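Local coordinates for protein glutamate racemase (Escherichia coli, PDB 2JFN) that belongs to the Asp/Glu/hydantoin racemase family of two-lobed alpha/beta enzymes and holds glutamic acid and UDP-N-acetylmuramoyl-L-alanine in separate pockets, at residues Val69-Val72 with Val73-Thr77; Pro101-Arg104 with Glu105-Phe109; Arg185-Arg188 with Pro189-Arg192. All coordinates share one frame; numbering follows the deposited sequence.

Contact 1 (Val69-Val72 with Val73-Thr77); sequences VERV and VAIVT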
loop_
_atom_site.group_PDB
_atom_site.type_symbol
_atom_site.label_atom_id
_atom_site.label_comp_id
_atom_site.label_asym_id
_atom_site.label_seq_id
_atom_site.Cartn_x
_atom_site.Cartn_y
_atom_site.Cartn_z
ATOM N N VAL A 69 9.670 12.315 1.498
ATOM C CA VAL A 69 10.170 12.387 0.129
ATOM C C VAL A 69 11.641 11.982 0.060
ATOM O O VAL A 69 12.012 11.133 -0.751
ATOM C CB VAL A 69 10.010 13.812 -0.458
ATOM C CG1 VAL A 69 10.616 13.873 -1.859
ATOM C CG2 VAL A 69 8.531 14.189 -0.505
ATOM N N GLU A 70 12.466 12.577 0.921
ATOM C CA GLU A 70 13.896 12.280 0.943
ATOM C C GLU A 70 14.173 10.816 1.272
ATOM O O GLU A 70 15.049 10.182 0.672
ATOM C CB GLU A 70 14.623 13.158 1.974
ATOM C CG GLU A 70 14.650 14.661 1.669
ATOM C CD GLU A 70 15.289 14.992 0.326
ATOM O OE1 GLU A 70 16.311 14.363 -0.032
ATOM O OE2 GLU A 70 14.772 15.893 -0.372
ATOM N N ARG A 71 13.427 10.295 2.235
ATOM C CA ARG A 71 13.585 8.916 2.678
ATOM C C ARG A 71 13.251 7.907 1.586
ATOM O O ARG A 71 14.032 6.992 1.330
ATOM C CB ARG A 71 12.709 8.663 3.909
ATOM C CG ARG A 71 12.812 7.262 4.495
ATOM C CD ARG A 71 14.210 6.954 5.022
ATOM N NE ARG A 71 14.227 5.662 5.710
ATOM C CZ ARG A 71 15.322 5.059 6.158
ATOM N NH1 ARG A 71 16.515 5.624 5.995
ATOM N NH2 ARG A 71 15.225 3.882 6.761
ATOM N N VAL A 72 12.100 8.073 0.938
ATOM C CA VAL A 72 11.706 7.139 -0.110
ATOM C C VAL A 72 12.664 7.207 -1.302
ATOM O O VAL A 72 12.988 6.182 -1.901
ATOM C CB VAL A 72 10.256 7.398 -0.571
ATOM C CG1 VAL A 72 9.875 6.411 -1.664
ATOM C CG2 VAL A 72 9.307 7.245 0.624
ATOM N N VAL A 73 13.121 8.406 -1.642
ATOM C CA VAL A 73 14.071 8.558 -2.739
ATOM C C VAL A 73 15.377 7.835 -2.364
ATOM O O VAL A 73 15.982 7.172 -3.200
ATOM C CB VAL A 73 14.371 10.050 -3.032
ATOM C CG1 VAL A 73 15.583 10.175 -3.962
ATOM C CG2 VAL A 73 13.164 10.707 -3.687
ATOM N N ALA A 74 15.803 7.950 -1.108
ATOM C CA ALA A 74 17.032 7.286 -0.668
ATOM C C ALA A 74 16.879 5.759 -0.692
ATOM O O ALA A 74 17.802 5.040 -1.080
ATOM C CB ALA A 74 17.419 7.751 0.738
ATOM N N ILE A 75 15.722 5.254 -0.273
ATOM C CA ILE A 75 15.524 3.815 -0.286
ATOM C C ILE A 75 15.512 3.259 -1.722
ATOM O O ILE A 75 16.127 2.231 -1.992
ATOM C CB ILE A 75 14.223 3.421 0.461
ATOM C CG1 ILE A 75 14.391 3.700 1.960
ATOM C CG2 ILE A 75 13.906 1.942 0.220
ATOM C CD1 ILE A 75 13.122 3.525 2.792
ATOM N N VAL A 76 14.830 3.931 -2.647
ATOM C CA VAL A 76 14.792 3.439 -4.028
ATOM C C VAL A 76 16.194 3.527 -4.637
ATOM O O VAL A 76 16.588 2.706 -5.461
ATOM C CB VAL A 76 13.809 4.250 -4.906
ATOM C CG1 VAL A 76 13.878 3.750 -6.358
ATOM C CG2 VAL A 76 12.379 4.101 -4.364
ATOM N N THR A 77 16.953 4.531 -4.222
ATOM C CA THR A 77 18.313 4.691 -4.715
ATOM C C THR A 77 19.157 3.493 -4.279
ATOM O O THR A 77 19.929 2.942 -5.071
ATOM C CB THR A 77 18.927 5.986 -4.170
ATOM O OG1 THR A 77 18.166 7.096 -4.663
ATOM C CG2 THR A 77 20.383 6.135 -4.616
#
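Ile75 leans on one face of the Arg71 guanidinium, its CG1 standing 4.2 Å above the plane and displaced toward the rim. The CD1 methyl approaches obliquely, 3.8 Å from Arg71 NE. Arg71 sends CG anti to the backbone N (chi1 -178°) and then bends at chi2 (63°), which carries the guanidinium obliquely across the isoleucine. Carboxylates take the polar end: NE makes a salt bridge with Asp54 and NH1 another with the C-terminal carboxylate of Gly285, so this buried group probably stays charged and has little freedom to turn. One helical turn apart, the valines touch lightly, Val72 CG1 lying 4.3 Å from Val76 CG2. Ordinary helical bonds join the turns, among them Ile75 N to Arg71 O at 2.9 Å. Val73 O is gripped twice, by Thr77 N at 3.0 Å and by Thr77 OG1 at 2.6 Å, the two donors coming from opposite faces of the carbonyl plane. Lys106 also hydrogen-bonds to that hydroxyl. All of this is one stretch of helix 65-82: Val69, Val72 and Val73 pack against helix 93-106 through Ala102, Ser99 and Leu103, while Val72 and Ile75 rest on Phe27 of strand 21-28.

Contact 2 (Pro101-Arg104 with Glu105-Phe109); sequences PALR and EKFDF. With UMA (uridine-5'-diphosphate-N-acetylmuramoyl-L-alanine), chain C.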
loop_
_atom_site.group_PDB
_atom_site.type_symbol
_atom_site.label_atom_id
_atom_site.label_comp_id
_atom_site.label_asym_id
_atom_site.label_seq_id
_atom_site.Cartn_x
_atom_site.Cartn_y
_atom_site.Cartn_z
ATOM N N PRO A 101 6.728 12.899 -7.844
ATOM C CA PRO A 101 7.499 13.838 -8.669
ATOM C C PRO A 101 9.011 13.664 -8.508
ATOM O O PRO A 101 9.746 13.585 -9.495
ATOM C CB PRO A 101 7.021 15.200 -8.175
ATOM C CG PRO A 101 5.579 14.925 -7.844
ATOM C CD PRO A 101 5.668 13.601 -7.100
ATOM N N ALA A 102 9.463 13.600 -7.260
ATOM C CA ALA A 102 10.883 13.451 -6.956
ATOM C C ALA A 102 11.464 12.144 -7.483
ATOM O O ALA A 102 12.592 12.113 -7.991
ATOM C CB ALA A 102 11.104 13.555 -5.449
ATOM N N LEU A 103 10.696 11.066 -7.365
ATOM C CA LEU A 103 11.139 9.759 -7.838
ATOM C C LEU A 103 11.193 9.697 -9.358
ATOM O O LEU A 103 12.117 9.125 -9.933
ATOM C CB LEU A 103 10.204 8.667 -7.323
ATOM C CG LEU A 103 10.257 8.417 -5.813
ATOM C CD1 LEU A 103 9.069 7.551 -5.390
ATOM C CD2 LEU A 103 11.580 7.750 -5.454
ATOM N N ARG A 104 10.205 10.298 -10.010
ATOM C CA ARG A 104 10.162 10.282 -11.461
ATOM C C ARG A 104 11.242 11.159 -12.070
ATOM O O ARG A 104 11.642 10.952 -13.209
ATOM C CB ARG A 104 8.771 10.697 -11.946
ATOM C CG ARG A 104 7.746 9.590 -11.745
ATOM C CD ARG A 104 6.299 10.051 -11.927
ATOM N NE ARG A 104 5.397 8.913 -11.761
ATOM C CZ ARG A 104 4.095 9.002 -11.497
ATOM N NH1 ARG A 104 3.514 10.183 -11.364
ATOM N NH2 ARG A 104 3.379 7.899 -11.356
ATOM N N GLU A 105 11.718 12.131 -11.303
ATOM C CA GLU A 105 12.777 13.013 -11.774
ATOM C C GLU A 105 14.131 12.321 -11.644
ATOM O O GLU A 105 14.962 12.387 -12.549
ATOM C CB GLU A 105 12.797 14.315 -10.966
ATOM C CG GLU A 105 14.087 15.122 -11.130
ATOM C CD GLU A 105 14.314 15.596 -12.556
ATOM O OE1 GLU A 105 15.473 15.944 -12.893
ATOM O OE2 GLU A 105 13.338 15.629 -13.337
ATOM N N LYS A 106 14.352 11.639 -10.528
ATOM C CA LYS A 106 15.631 10.984 -10.319
ATOM C C LYS A 106 15.855 9.691 -11.102
ATOM O O LYS A 106 16.971 9.429 -11.561
ATOM C CB LYS A 106 15.856 10.705 -8.825
ATOM C CG LYS A 106 17.292 10.229 -8.521
ATOM C CD LYS A 106 17.587 10.136 -7.024
ATOM C CE LYS A 106 19.058 9.762 -6.767
ATOM N NZ LYS A 106 19.367 9.582 -5.311
ATOM N N PHE A 107 14.807 8.895 -11.279
ATOM C CA PHE A 107 14.967 7.624 -11.964
ATOM C C PHE A 107 14.464 7.547 -13.391
ATOM O O PHE A 107 13.577 8.296 -13.796
ATOM C CB PHE A 107 14.338 6.513 -11.122
ATOM C CG PHE A 107 14.867 6.465 -9.716
ATOM C CD1 PHE A 107 14.144 7.020 -8.664
ATOM C CD2 PHE A 107 16.121 5.920 -9.454
ATOM C CE1 PHE A 107 14.665 7.037 -7.371
ATOM C CE2 PHE A 107 16.654 5.930 -8.160
ATOM C CZ PHE A 107 15.924 6.491 -7.121
ATOM N N ASP A 108 15.049 6.622 -14.145
ATOM C CA ASP A 108 14.683 6.429 -15.538
ATOM C C ASP A 108 13.956 5.127 -15.793
ATOM O O ASP A 108 14.170 4.447 -16.798
ATOM C CB ASP A 108 15.918 6.544 -16.423
ATOM C CG ASP A 108 16.452 7.952 -16.459
ATOM O OD1 ASP A 108 15.675 8.860 -16.825
ATOM O OD2 ASP A 108 17.633 8.156 -16.113
ATOM N N PHE A 109 13.101 4.774 -14.848
ATOM C CA PHE A 109 12.268 3.596 -14.977
ATOM C C PHE A 109 10.920 4.094 -14.489
ATOM O O PHE A 109 10.848 5.015 -13.671
ATOM C CB PHE A 109 12.800 2.415 -14.147
ATOM C CG PHE A 109 13.119 2.749 -12.722
ATOM C CD1 PHE A 109 12.103 2.971 -11.793
ATOM C CD2 PHE A 109 14.446 2.819 -12.300
ATOM C CE1 PHE A 109 12.408 3.260 -10.461
ATOM C CE2 PHE A 109 14.762 3.106 -10.978
ATOM C CZ PHE A 109 13.742 3.327 -10.051
HETATM N N1 UMA C . -4.840 3.321 -9.187
HETATM C C2 UMA C . -3.652 3.917 -8.526
HETATM N N3 UMA C . -2.503 3.960 -9.302
HETATM C C4 UMA C . -2.384 3.499 -10.621
HETATM C C5 UMA C . -3.642 2.900 -11.237
HETATM C C6 UMA C . -4.772 2.842 -10.505
HETATM O O2 UMA C . -3.652 4.343 -7.381
HETATM O O4 UMA C . -1.310 3.588 -11.199
HETATM C C1B UMA C . -6.096 3.265 -8.358
HETATM C C2B UMA C . -6.838 4.590 -8.408
HETATM O "O2'" UMA C . -7.415 5.003 -7.108
HETATM C C3B UMA C . -7.890 4.485 -9.462
HETATM C C4B UMA C . -8.238 3.019 -9.286
HETATM O O4B UMA C . -7.056 2.359 -8.846
HETATM O O3B UMA C . -8.900 5.439 -9.034
HETATM C C5B UMA C . -8.676 2.333 -10.518
HETATM O O5B UMA C . -7.816 2.629 -11.560
HETATM P PA UMA C . -8.091 2.220 -13.072
HETATM O O1A UMA C . -6.770 2.301 -13.712
HETATM O O2A UMA C . -8.730 0.945 -13.105
HETATM O O3A UMA C . -9.025 3.436 -13.599
HETATM P PB UMA C . -9.449 4.844 -12.981
HETATM O O1B UMA C . -10.211 4.702 -11.759
HETATM O O2B UMA C . -10.024 5.643 -14.068
HETATM O "O1'" UMA C . -7.962 5.490 -12.715
HETATM C "C1'" UMA C . -7.336 6.535 -13.459
HETATM C "C2'" UMA C . -5.861 6.289 -13.633
HETATM N "N2'" UMA C . -5.594 5.051 -14.387
HETATM C "C7'" UMA C . -5.062 5.068 -15.621
HETATM O "O7'" UMA C . -4.613 6.094 -16.123
HETATM C "C8'" UMA C . -5.000 3.773 -16.404
HETATM C "C3'" UMA C . -5.212 6.254 -12.239
HETATM O "O3'" UMA C . -3.755 6.110 -12.350
HETATM C "C4'" UMA C . -5.531 7.539 -11.439
HETATM O "O4'" UMA C . -4.961 7.484 -10.147
HETATM C "C5'" UMA C . -7.047 7.733 -11.342
HETATM O "O5'" UMA C . -7.604 7.751 -12.711
HETATM C "C6'" UMA C . -7.455 9.043 -10.694
HETATM O "O6'" UMA C . -6.844 10.134 -11.366
HETATM C C18 UMA C . -2.828 6.885 -13.151
HETATM C C19 UMA C . -2.152 7.983 -12.398
HETATM O O18 UMA C . -1.801 9.007 -12.957
HETATM C C20 UMA C . -1.912 5.906 -13.913
HETATM N N4 UMA C . -1.968 7.742 -11.089
HETATM C C21 UMA C . -1.204 8.587 -10.161
HETATM C C22 UMA C . 0.227 8.969 -10.645
HETATM O O19 UMA C . 0.818 8.151 -11.386
HETATM O O20 UMA C . 0.720 10.071 -10.293
HETATM C C23 UMA C . -1.110 7.888 -8.799
#
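Leu103 and Phe107, one turn apart, make the apolar contact, Leu103 CD2 reaching Phe107 CE1 at 3.7 Å. The same ring presents its edge to a backbone oxygen, with CD1 3.2 Å from Leu103 O. Within 105-109 both phenylalanine rings have an aliphatic carbon on one face. Lys106 lays its CG over the centre of one face of the Phe107 ring, and Phe107 CB stands 3.4 Å above the Phe109 ring, toward its rim. Val76, Thr77 and Gln80 of helix 65-82 also touch Phe107.

The backbone bonds come next. Phe107 N closes the last turn onto Leu103 O at 3.0 Å, and Lys106 N bonds to Ala102 O. Glu105 N is less firmly held, sharing weak bonds with Pro101 O and Ala102 O.

The ligand bonds are made by Arg104. Its chain runs extended from CG to NE and delivers a guanidinium that grips the ligand carboxylate with two bonds: NH1 to UMA O20 at 3.0 Å (164° at the hydrogen) and NH2 to UMA O19 at 2.6 Å (160°). The carboxylate carbon C22 lies in the guanidinium plane, at its edge, and NH2 also bonds to Val111 O, which should steady the fork. This is the end of the helix in a beta-alpha-beta unit, strand 87-90, helix 93-106, strand 111-112, with Arg104 forming part of the pocket for uridine-5'-diphosphate-N-acetylmuramoyl-L-alanine.

Contact 3 (Arg185-Arg188 with Pro189-Arg192); sequences RILR and PWLR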
loop_
_atom_site.group_PDB
_atom_site.type_symbol
_atom_site.label_atom_id
_atom_site.label_comp_id
_atom_site.label_asym_id
_atom_site.label_seq_id
_atom_site.Cartn_x
_atom_site.Cartn_y
_atom_site.Cartn_z
ATOM N N ARG A 185 -14.769 -1.070 17.607
ATOM C CA ARG A 185 -14.620 0.203 18.297
ATOM C C ARG A 185 -14.184 1.269 17.299
ATOM O O ARG A 185 -14.748 2.364 17.246
ATOM C CB ARG A 185 -13.575 0.070 19.411
ATOM C CG ARG A 185 -13.326 1.359 20.177
ATOM C CD ARG A 185 -14.563 1.795 20.955
ATOM N NE ARG A 185 -14.413 3.159 21.456
ATOM C CZ ARG A 185 -14.418 4.239 20.680
ATOM N NH1 ARG A 185 -14.572 4.118 19.367
ATOM N NH2 ARG A 185 -14.252 5.440 21.216
ATOM N N ILE A 186 -13.176 0.939 16.500
ATOM C CA ILE A 186 -12.681 1.874 15.501
ATOM C C ILE A 186 -13.801 2.242 14.526
ATOM O O ILE A 186 -13.946 3.402 14.145
ATOM C CB ILE A 186 -11.496 1.258 14.712
ATOM C CG1 ILE A 186 -10.314 1.012 15.660
ATOM C CG2 ILE A 186 -11.095 2.181 13.562
ATOM C CD1 ILE A 186 -9.143 0.277 15.015
ATOM N N LEU A 187 -14.598 1.252 14.134
ATOM C CA LEU A 187 -15.689 1.474 13.187
ATOM C C LEU A 187 -17.025 1.862 13.832
ATOM O O LEU A 187 -18.033 1.999 13.141
ATOM C CB LEU A 187 -15.880 0.216 12.320
ATOM C CG LEU A 187 -14.684 -0.167 11.437
ATOM C CD1 LEU A 187 -14.862 -1.572 10.872
ATOM C CD2 LEU A 187 -14.543 0.844 10.315
ATOM N N ARG A 188 -17.023 2.060 15.148
ATOM C CA ARG A 188 -18.245 2.412 15.870
ATOM C C ARG A 188 -19.025 3.533 15.176
ATOM O O ARG A 188 -20.229 3.412 14.970
ATOM C CB ARG A 188 -17.921 2.798 17.327
ATOM C CG ARG A 188 -19.153 2.804 18.255
ATOM C CD ARG A 188 -18.781 3.021 19.723
ATOM N NE ARG A 188 -18.377 4.399 20.008
ATOM C CZ ARG A 188 -18.126 4.867 21.227
ATOM N NH1 ARG A 188 -18.231 4.070 22.282
ATOM N NH2 ARG A 188 -17.782 6.133 21.399
ATOM N N PRO A 189 -18.344 4.626 14.781
ATOM C CA PRO A 189 -19.022 5.741 14.107
ATOM C C PRO A 189 -19.920 5.271 12.966
ATOM O O PRO A 189 -21.060 5.729 12.822
ATOM C CB PRO A 189 -17.860 6.584 13.588
ATOM C CG PRO A 189 -16.794 6.347 14.590
ATOM C CD PRO A 189 -16.890 4.864 14.847
ATOM N N TRP A 190 -19.395 4.361 12.151
ATOM C CA TRP A 190 -20.134 3.830 11.015
ATOM C C TRP A 190 -21.224 2.854 11.430
ATOM O O TRP A 190 -22.304 2.848 10.853
ATOM C CB TRP A 190 -19.168 3.162 10.031
ATOM C CG TRP A 190 -18.332 4.150 9.265
ATOM C CD1 TRP A 190 -18.328 5.508 9.412
ATOM C CD2 TRP A 190 -17.395 3.856 8.221
ATOM N NE1 TRP A 190 -17.448 6.078 8.525
ATOM C CE2 TRP A 190 -16.861 5.087 7.781
ATOM C CE3 TRP A 190 -16.955 2.671 7.615
ATOM C CZ2 TRP A 190 -15.910 5.169 6.762
ATOM C CZ3 TRP A 190 -16.005 2.754 6.596
ATOM C CH2 TRP A 190 -15.495 3.995 6.183
ATOM N N LEU A 191 -20.940 2.032 12.432
ATOM C CA LEU A 191 -21.924 1.069 12.905
ATOM C C LEU A 191 -23.115 1.759 13.571
ATOM O O LEU A 191 -24.153 1.139 13.774
ATOM C CB LEU A 191 -21.277 0.086 13.884
ATOM C CG LEU A 191 -20.210 -0.819 13.267
ATOM C CD1 LEU A 191 -19.503 -1.614 14.360
ATOM C CD2 LEU A 191 -20.870 -1.753 12.253
ATOM N N ARG A 192 -22.968 3.038 13.909
ATOM C CA ARG A 192 -24.066 3.775 14.537
ATOM C C ARG A 192 -24.858 4.617 13.542
ATOM O O ARG A 192 -25.751 5.368 13.935
ATOM C CB ARG A 192 -23.542 4.683 15.651
ATOM C CG ARG A 192 -23.170 3.952 16.929
ATOM C CD ARG A 192 -22.568 4.916 17.938
ATOM N NE ARG A 192 -22.331 4.283 19.233
ATOM C CZ ARG A 192 -21.771 4.898 20.272
ATOM N NH1 ARG A 192 -21.385 6.162 20.165
ATOM N NH2 ARG A 192 -21.613 4.252 21.421
#
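Leu187 and Trp190 make the buried half of this contact, Leu187 CD2 lying 4.1 Å from Trp190 CE3 as the two side chains slant past each other. Leu160 of strand 156-161 and Leu218 touch both of them, and Leu214 and Val217 of helix 211-217 cover Leu187 further. The carbonyl of Leu187 is well used: Leu191 N bonds to its oxygen at 3.0 Å (161° at the hydrogen), in the carbonyl plane, and Trp190 N adds a weak bond. Pro189 brings no N-H to this turn; its CD sits instead 3.4 Å from Ile186 O.

The outer side is quite different, a pile of three arginines. The guanidinium of Arg188 lies flat on that of Arg192, centres 3.8 Å apart and planes at 13°, with Arg188 NE 3.4 Å from Arg192 CZ. On the opposite face of Arg188, Arg185 CZ stands over the centre. Arg188 is bent at chi3 (73°) while Arg192 runs extended, which brings the two side by side, pointing the same way. Arg188 and Arg192 also touch a neighbouring molecule in the crystal, so the lattice may favour the pose.

Like charges this close would be expected to cost energy; with the planes nearly parallel, the N-H groups can point away from the stack, where water or counter-ions could screen them, whereas Leu187 and Trp190 meet through carbon atoms and bring no charge.

In the fold
Contacts 1 and 2 lie on neighbouring helices of one lobe, 65-82 and 93-106, and touch directly, for instance where Val69 CG1 comes within 3.6 Å of Ala102 CB. Contact 3 is on the opposite side of the chain's centre, its nearest atoms about 24 Å from contact 1 and about 26 Å from contact 2. All three are partly buried, contact 1 most, with four of its eight touching residues buried against two in each of the others. The arginine of contact 1 answers protein carboxylates. Contact 2 mixes a buried aromatic side with an exposed arginine that serves a ligand. Contact 3 pairs a buried apolar side with arginines stacked on one another at the surface.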